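PDB 6TJA: SVS_variant_AS1 from Streptomyces sp. CWA1, which probably catalyses, as an engineered ancestral variant of a spiroviolene synthase, the cyclisation of geranylgeranyl diphosphate to the diterpene spiroviolene. Local coordinates for residues E264-R269 / S335-S340. Sequence-based numbering, arbitrary orientation.
Sequences EATKLR and SPSDSS
Ser337, in a loop after helix 289-309, sets its hydroxyl against Thr266 and Lys267 on the outside of helix 258-283 in this all-helical terpene synthase fold. Its OG stands between the backbone N and the carbonyl carbon (chi1 55°), which brings it 3.4 Å from Lys267 CA and 3.5 Å from Thr266 CG2. The Thr266 carbonyl O is 3.4 Å from the same OG, but the angle is too poor for a hydrogen bond; the hydroxyl is hydrogen-bonded instead to Asp270 OD2. A small polar residue suits this place, fitting close to the backbone while still reaching that carboxylate. Threonine's two branches divide the work: the hydroxyl turns back to Val262 O, the methyl meets Ser337. At Asp338, CB packs on Lys267 CG (3.8 Å) and against the Lys267 carbonyl O (3.7 Å), the two side chains crossing at about a right angle. Aspartate joins this CB to a carboxylate whose OD2 forms a salt bridge to Arg271 and whose OD1 takes the Ser340 OG hydrogen bond (3.0 Å) on its syn side. With an alanine in its place, Arg271 would probably lose this carboxylate mate and the Ser340 hydroxyl would be freer to turn. The Lys267 side chain meets the loop through CB and CG; a long lysine suits this exposed site, packing with methylenes while NZ stays 6.4 Å from Asp338 OD1. Between the two segments, then, the contact is van der Waals packing at the surface, while the loop's polar anchors, Asp270 and Arg271, sit just further along the same helix.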
# COMPACT_ATOMS: atom_id res chain seq x y z
N GLU A 264 -24.26 -15.46 15.07
CA GLU A 264 -22.80 -15.48 15.32
C GLU A 264 -22.17 -14.18 14.79
O GLU A 264 -21.32 -13.58 15.49
CB GLU A 264 -22.16 -16.72 14.70
CG GLU A 264 -20.68 -16.86 15.05
CD GLU A 264 -20.36 -16.92 16.55
OE1 GLU A 264 -21.30 -17.18 17.34
OE2 GLU A 264 -19.18 -16.73 16.91
N ALA A 265 -22.56 -13.75 13.60
CA ALA A 265 -21.95 -12.57 12.95
C ALA A 265 -22.23 -11.32 13.80
O ALA A 265 -21.30 -10.49 13.95
CB ALA A 265 -22.44 -12.40 11.54
N THR A 266 -23.45 -11.17 14.31
CA THR A 266 -23.86 -9.96 15.08
C THR A 266 -23.02 -9.94 16.36
O THR A 266 -22.56 -8.83 16.77
CB THR A 266 -25.37 -9.95 15.31
OG1 THR A 266 -25.89 -9.92 13.98
CG2 THR A 266 -25.86 -8.76 16.13
N LYS A 267 -22.82 -11.11 16.93
CA LYS A 267 -22.05 -11.28 18.12
C LYS A 267 -20.61 -10.82 17.96
O LYS A 267 -20.15 -10.01 18.68
CB LYS A 267 -22.11 -12.70 18.60
CG LYS A 267 -23.30 -13.00 19.47
CD LYS A 267 -23.25 -14.42 19.95
CE LYS A 267 -24.62 -15.01 20.07
NZ LYS A 267 -24.79 -15.62 21.39
N LEU A 268 -19.93 -11.33 16.97
CA LEU A 268 -18.57 -10.94 16.79
C LEU A 268 -18.38 -9.47 16.38
O LEU A 268 -17.45 -8.87 16.78
CB LEU A 268 -17.81 -11.94 15.94
CG LEU A 268 -18.21 -12.12 14.51
CD1 LEU A 268 -17.66 -10.99 13.69
CD2 LEU A 268 -17.73 -13.45 14.02
N ARG A 269 -19.31 -8.93 15.64
CA ARG A 269 -19.29 -7.52 15.16
C ARG A 269 -19.46 -6.61 16.38
O ARG A 269 -18.69 -5.65 16.54
CB ARG A 269 -20.35 -7.33 14.06
CG ARG A 269 -20.56 -5.91 13.56
CD ARG A 269 -21.53 -5.19 14.45
NE ARG A 269 -21.88 -3.84 14.01
CZ ARG A 269 -22.39 -2.92 14.81
NH1 ARG A 269 -22.60 -3.18 16.08
NH2 ARG A 269 -22.68 -1.72 14.32
N SER A 335 -28.48 -2.71 23.59
CA SER A 335 -27.37 -3.51 24.18
C SER A 335 -26.64 -4.27 23.08
O SER A 335 -27.25 -4.64 22.08
CB SER A 335 -27.89 -4.49 25.20
OG SER A 335 -28.84 -3.89 26.06
N PRO A 336 -25.33 -4.58 23.27
CA PRO A 336 -24.62 -5.51 22.38
C PRO A 336 -25.10 -6.96 22.59
O PRO A 336 -25.56 -7.26 23.64
CB PRO A 336 -23.14 -5.33 22.80
CG PRO A 336 -23.24 -4.97 24.26
CD PRO A 336 -24.47 -4.09 24.36
N SER A 337 -25.00 -7.80 21.57
CA SER A 337 -25.46 -9.21 21.60
C SER A 337 -24.39 -10.08 22.28
O SER A 337 -24.66 -11.22 22.60
CB SER A 337 -25.76 -9.67 20.22
OG SER A 337 -24.63 -9.47 19.37
N ASP A 338 -23.20 -9.53 22.49
CA ASP A 338 -22.07 -10.26 23.12
C ASP A 338 -21.19 -9.20 23.78
O ASP A 338 -20.87 -8.22 23.09
CB ASP A 338 -21.34 -11.10 22.06
CG ASP A 338 -20.11 -11.84 22.56
OD1 ASP A 338 -20.02 -12.05 23.78
OD2 ASP A 338 -19.24 -12.18 21.74
N SER A 339 -20.81 -9.40 25.02
CA SER A 339 -20.03 -8.44 25.73
C SER A 339 -18.65 -8.88 26.11
O SER A 339 -18.03 -8.21 26.87
CB SER A 339 -20.76 -8.07 27.01
OG SER A 339 -21.65 -7.03 26.77
N SER A 340 -18.17 -9.98 25.59
CA SER A 340 -16.84 -10.42 25.94
C SER A 340 -15.80 -9.41 25.59
O SER A 340 -15.80 -8.87 24.53
CB SER A 340 -16.50 -11.71 25.26
OG SER A 340 -17.54 -12.60 25.44